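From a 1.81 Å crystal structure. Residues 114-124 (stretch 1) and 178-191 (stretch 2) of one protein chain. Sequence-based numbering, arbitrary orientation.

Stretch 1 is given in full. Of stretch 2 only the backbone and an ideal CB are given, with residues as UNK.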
# COMPACT_ATOMS: atom_id res chain seq x y z
N PHE B 114 -4.44 17.59 -34.47
CA PHE B 114 -5.20 17.60 -35.72
C PHE B 114 -6.52 16.85 -35.65
O PHE B 114 -7.13 16.60 -36.70
CB PHE B 114 -4.34 17.02 -36.84
CG PHE B 114 -3.17 17.89 -37.21
CD1 PHE B 114 -3.36 19.01 -37.98
CD2 PHE B 114 -1.90 17.61 -36.75
CE1 PHE B 114 -2.30 19.83 -38.31
CE2 PHE B 114 -0.85 18.43 -37.06
CZ PHE B 114 -1.05 19.54 -37.85
N LYS B 115 -7.02 16.55 -34.45
CA LYS B 115 -8.15 15.64 -34.31
C LYS B 115 -9.30 16.03 -35.22
O LYS B 115 -9.75 15.25 -36.07
CB LYS B 115 -8.62 15.60 -32.86
CG LYS B 115 -9.86 14.73 -32.67
CD LYS B 115 -10.19 14.49 -31.20
CE LYS B 115 -11.61 13.93 -31.02
NZ LYS B 115 -11.84 12.68 -31.78
N ASN B 116 -9.82 17.23 -35.04
CA ASN B 116 -10.97 17.64 -35.84
C ASN B 116 -10.59 18.12 -37.23
O ASN B 116 -11.40 18.82 -37.85
CB ASN B 116 -11.74 18.74 -35.11
CG ASN B 116 -12.07 18.36 -33.68
OD1 ASN B 116 -11.76 19.10 -32.75
ND2 ASN B 116 -12.69 17.19 -33.50
N ASN B 117 -9.42 17.75 -37.75
CA ASN B 117 -8.83 18.51 -38.85
C ASN B 117 -7.73 17.72 -39.54
O ASN B 117 -6.66 18.26 -39.84
CB ASN B 117 -8.28 19.83 -38.28
CG ASN B 117 -8.00 20.86 -39.35
OD1 ASN B 117 -8.51 20.79 -40.47
ND2 ASN B 117 -7.18 21.84 -38.99
N LEU B 118 -7.99 16.44 -39.82
CA LEU B 118 -6.93 15.59 -40.35
C LEU B 118 -6.45 16.03 -41.72
O LEU B 118 -5.35 15.65 -42.12
CB LEU B 118 -7.38 14.13 -40.42
CG LEU B 118 -7.53 13.35 -39.13
CD1 LEU B 118 -7.88 11.92 -39.48
CD2 LEU B 118 -6.28 13.39 -38.29
N ALA B 119 -7.26 16.79 -42.46
CA ALA B 119 -6.86 17.22 -43.79
C ALA B 119 -5.72 18.24 -43.76
O ALA B 119 -5.04 18.42 -44.78
CB ALA B 119 -8.05 17.83 -44.54
N LYS B 120 -5.52 18.92 -42.64
CA LYS B 120 -4.39 19.83 -42.47
C LYS B 120 -3.16 19.14 -41.87
O LYS B 120 -2.10 19.75 -41.80
CB LYS B 120 -4.79 21.00 -41.57
CG LYS B 120 -5.91 21.87 -42.13
CD LYS B 120 -5.40 22.90 -43.12
CE LYS B 120 -6.46 23.95 -43.43
NZ LYS B 120 -6.68 24.88 -42.28
N CYS B 121 -3.29 17.89 -41.45
CA CYS B 121 -2.17 17.17 -40.88
C CYS B 121 -1.08 16.97 -41.93
O CYS B 121 -1.38 16.52 -43.04
CB CYS B 121 -2.65 15.83 -40.35
SG CYS B 121 -1.40 14.85 -39.52
N PRO B 122 0.18 17.27 -41.62
CA PRO B 122 1.24 17.11 -42.63
C PRO B 122 1.63 15.66 -42.89
O PRO B 122 2.48 15.40 -43.75
CB PRO B 122 2.41 17.88 -42.02
CG PRO B 122 2.20 17.75 -40.55
CD PRO B 122 0.72 17.76 -40.34
N LEU B 123 1.02 14.72 -42.20
CA LEU B 123 1.31 13.31 -42.39
C LEU B 123 0.42 12.77 -43.50
O LEU B 123 -0.78 13.04 -43.51
CB LEU B 123 1.10 12.56 -41.07
CG LEU B 123 1.25 11.04 -41.01
CD1 LEU B 123 1.76 10.61 -39.63
CD2 LEU B 123 -0.09 10.36 -41.29
N SER B 124 1.02 12.05 -44.45
CA SER B 124 0.30 11.44 -45.56
C SER B 124 0.12 9.94 -45.40
O SER B 124 -0.87 9.40 -45.91
CB SER B 124 1.03 11.70 -46.88
OG SER B 124 2.25 10.97 -46.93
N UNK B 178 -10.81 5.54 -27.81
CA UNK B 178 -12.19 5.99 -27.94
C UNK B 178 -12.26 7.23 -28.82
O UNK B 178 -13.15 7.35 -29.66
CB UNK B 178 -12.80 6.28 -26.56
N UNK B 179 -11.31 8.16 -28.64
CA UNK B 179 -11.22 9.28 -29.57
C UNK B 179 -11.12 8.78 -31.01
O UNK B 179 -11.79 9.31 -31.90
CB UNK B 179 -10.02 10.16 -29.23
N UNK B 180 -10.31 7.75 -31.25
CA UNK B 180 -10.03 7.33 -32.62
C UNK B 180 -11.23 6.67 -33.27
O UNK B 180 -11.22 6.50 -34.50
CB UNK B 180 -8.84 6.37 -32.65
N UNK B 181 -12.26 6.33 -32.50
CA UNK B 181 -13.50 5.85 -33.11
C UNK B 181 -14.07 6.86 -34.11
O UNK B 181 -14.71 6.46 -35.08
CB UNK B 181 -14.54 5.55 -32.02
N UNK B 182 -13.83 8.15 -33.90
CA UNK B 182 -14.40 9.19 -34.74
C UNK B 182 -13.52 9.55 -35.94
O UNK B 182 -13.92 10.40 -36.75
CB UNK B 182 -14.65 10.44 -33.90
N UNK B 183 -12.35 8.96 -36.08
CA UNK B 183 -11.44 9.31 -37.16
C UNK B 183 -11.89 8.69 -38.49
O UNK B 183 -12.41 7.57 -38.53
CB UNK B 183 -10.02 8.86 -36.82
N UNK B 184 -11.66 9.42 -39.58
CA UNK B 184 -11.72 8.87 -40.94
C UNK B 184 -10.47 9.36 -41.66
O UNK B 184 -10.49 10.37 -42.36
CB UNK B 184 -12.99 9.29 -41.68
N UNK B 185 -9.37 8.63 -41.46
CA UNK B 185 -8.11 8.99 -42.09
C UNK B 185 -8.24 8.97 -43.60
O UNK B 185 -7.89 9.94 -44.28
CB UNK B 185 -6.99 8.04 -41.64
N UNK B 186 -8.75 7.87 -44.15
CA UNK B 186 -8.82 7.73 -45.59
C UNK B 186 -9.56 8.89 -46.23
O UNK B 186 -9.12 9.43 -47.25
CB UNK B 186 -9.50 6.41 -45.96
N UNK B 187 -10.68 9.31 -45.64
CA UNK B 187 -11.45 10.39 -46.22
C UNK B 187 -10.68 11.70 -46.22
O UNK B 187 -10.98 12.58 -47.05
CB UNK B 187 -12.77 10.56 -45.46
N UNK B 188 -9.72 11.85 -45.31
CA UNK B 188 -8.92 13.06 -45.18
C UNK B 188 -7.57 12.91 -45.87
O UNK B 188 -6.68 13.75 -45.66
CB UNK B 188 -8.72 13.41 -43.70
N UNK B 189 -7.38 11.86 -46.66
CA UNK B 189 -6.14 11.71 -47.40
C UNK B 189 -4.98 11.24 -46.57
O UNK B 189 -3.83 11.44 -46.96
CB UNK B 189 -5.77 13.04 -48.06
N UNK B 190 -5.24 10.62 -45.43
CA UNK B 190 -4.21 10.00 -44.61
C UNK B 190 -4.39 8.50 -44.74
O UNK B 190 -5.46 7.96 -44.42
CB UNK B 190 -4.29 10.45 -43.15
N UNK B 191 -3.35 7.84 -45.22
CA UNK B 191 -3.38 6.41 -45.50
C UNK B 191 -2.66 5.71 -44.37
O UNK B 191 -1.44 5.84 -44.23
CB UNK B 191 -2.74 6.08 -46.85

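Position 178 lies in the last part of a helix, and its ideal CB has nothing of stretch 1 within 5.5 Å, so almost any helix-compatible residue would serve; it is E178. At position 179 the CA-to-CB bond points toward stretch 1, and the ideal CB lies 4.0 Å from K115 NZ. A lysine amino group so near calls for a short acceptor: serine, threonine, asparagine or aspartate would all suit. The residue is S179, whose OG accepts a hydrogen bond from K115 NZ at 2.9 Å.

Positions 180 and 181 point away from stretch 1, which therefore sets little constraint on them; they are W180 and L181. Position 182, within the type I turn from 180 to 183, again points toward stretch 1, with its ideal CB 4.2 Å from K115 NZ. The positive charge favours aspartate or glutamate, though asparagine would also be reasonable. D182 forms a long salt bridge, OD2 to K115 NZ at 3.9 Å, so the extended lysine engages both S179 and D182.

At position 183 the CA-to-CB bond runs sideways, and the ideal CB is 4.6 Å from L118 CD1. A leucine methyl beside it and the lysine chain farther along invite a long apolar or aromatic group: leucine, methionine, phenylalanine or tyrosine. The residue is Y183, whose CD2 packs 3.7 Å from L118 CD1 while CE1 lies 4.0 Å from K115 NZ; the ring thus spans the space between the two residues.

Position 184 has no atom of stretch 1 near its ideal CB, leaving the choice to local structure. D184 accepts a hydrogen bond through OD1 from the backbone N of position 187 (3.2 Å). Position 185 is sideways, its ideal CB 4.5 Å from L118 CD1, so a small or medium apolar residue such as alanine, cysteine or valine is plausible. C185 places SG 4.1 Å from that same methyl, CD1 of L118.

Positions 186 and 187 form a 3-10 segment out of contact with stretch 1, which leaves them free; they are T186 and A187. Position 188 points toward stretch 1, with its ideal CB 3.6 Å from L118 CB and 3.9 Å from A119 N. A compact residue fits this close approach, and a polar one could address the backbone amide. N188 packs its CB 3.6 Å from L118 CB and brings OD1 to 3.4 Å from A119 N, while its ND2 donates to the backbone O of D184 (2.8 Å).

Position 189 has phi 77° and psi 21°, which by itself favours glycine, and G189 it is. At 190 the CB runs sideways, 4.4 Å from L123 O, with leucine side chains nearby; valine, isoleucine or leucine would suit. V190 sets CG1 3.4 Å from L123 CD2. Position 191 is extended, and its N donates a nearly straight hydrogen bond to S124 O (3.0 Å), available to any residue but proline. The sideways CB tolerates many side chains; Y191 occupies it.

Stretch 2 178-191: ESWLDYDCTANGVY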
# COMPACT_ATOMS: atom_id res chain seq x y z
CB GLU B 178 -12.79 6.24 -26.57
CG GLU B 178 -14.19 6.82 -26.65
CD GLU B 178 -14.92 6.82 -25.32
OE1 GLU B 178 -14.25 6.86 -24.26
OE2 GLU B 178 -16.17 6.78 -25.34
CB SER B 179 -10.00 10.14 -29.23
OG SER B 179 -10.01 11.35 -29.98
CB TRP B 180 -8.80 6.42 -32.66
CG TRP B 180 -7.57 7.20 -32.99
CD1 TRP B 180 -6.90 8.06 -32.17
CD2 TRP B 180 -6.86 7.21 -34.25
NE1 TRP B 180 -5.83 8.60 -32.83
CE2 TRP B 180 -5.79 8.11 -34.11
CE3 TRP B 180 -7.04 6.57 -35.47
CZ2 TRP B 180 -4.88 8.36 -35.14
CZ3 TRP B 180 -6.14 6.82 -36.50
CH2 TRP B 180 -5.08 7.71 -36.33
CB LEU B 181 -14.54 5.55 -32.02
CG LEU B 181 -14.19 4.32 -31.20
CD1 LEU B 181 -14.94 4.30 -29.90
CD2 LEU B 181 -14.49 3.04 -31.99
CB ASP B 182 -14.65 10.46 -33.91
CG ASP B 182 -15.54 10.20 -32.72
OD1 ASP B 182 -16.59 9.54 -32.89
OD2 ASP B 182 -15.18 10.64 -31.60
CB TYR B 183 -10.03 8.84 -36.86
CG TYR B 183 -9.21 9.69 -35.90
CD1 TYR B 183 -9.71 10.07 -34.66
CD2 TYR B 183 -7.92 10.10 -36.24
CE1 TYR B 183 -8.94 10.84 -33.78
CE2 TYR B 183 -7.15 10.85 -35.38
CZ TYR B 183 -7.67 11.21 -34.16
OH TYR B 183 -6.88 11.96 -33.34
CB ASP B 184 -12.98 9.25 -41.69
CG ASP B 184 -13.25 8.32 -42.88
OD1 ASP B 184 -12.31 7.67 -43.36
OD2 ASP B 184 -14.41 8.23 -43.34
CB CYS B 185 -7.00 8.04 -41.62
SG CYS B 185 -6.62 8.08 -39.86
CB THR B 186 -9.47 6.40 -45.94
OG1 THR B 186 -8.79 5.36 -45.24
CG2 THR B 186 -9.37 6.14 -47.42
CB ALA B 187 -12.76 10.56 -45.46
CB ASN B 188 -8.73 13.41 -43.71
CG ASN B 188 -9.97 14.02 -43.09
OD1 ASN B 188 -10.21 15.22 -43.22
ND2 ASN B 188 -10.75 13.20 -42.40
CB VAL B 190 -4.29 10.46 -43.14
CG1 VAL B 190 -3.31 9.66 -42.28
CG2 VAL B 190 -4.03 11.96 -43.03
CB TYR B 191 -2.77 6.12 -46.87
CG TYR B 191 -3.59 6.77 -47.97
CD1 TYR B 191 -4.89 6.36 -48.22
CD2 TYR B 191 -3.07 7.81 -48.73
CE1 TYR B 191 -5.67 6.97 -49.22
CE2 TYR B 191 -3.81 8.41 -49.70
CZ TYR B 191 -5.11 7.99 -49.95
OH TYR B 191 -5.85 8.61 -50.94
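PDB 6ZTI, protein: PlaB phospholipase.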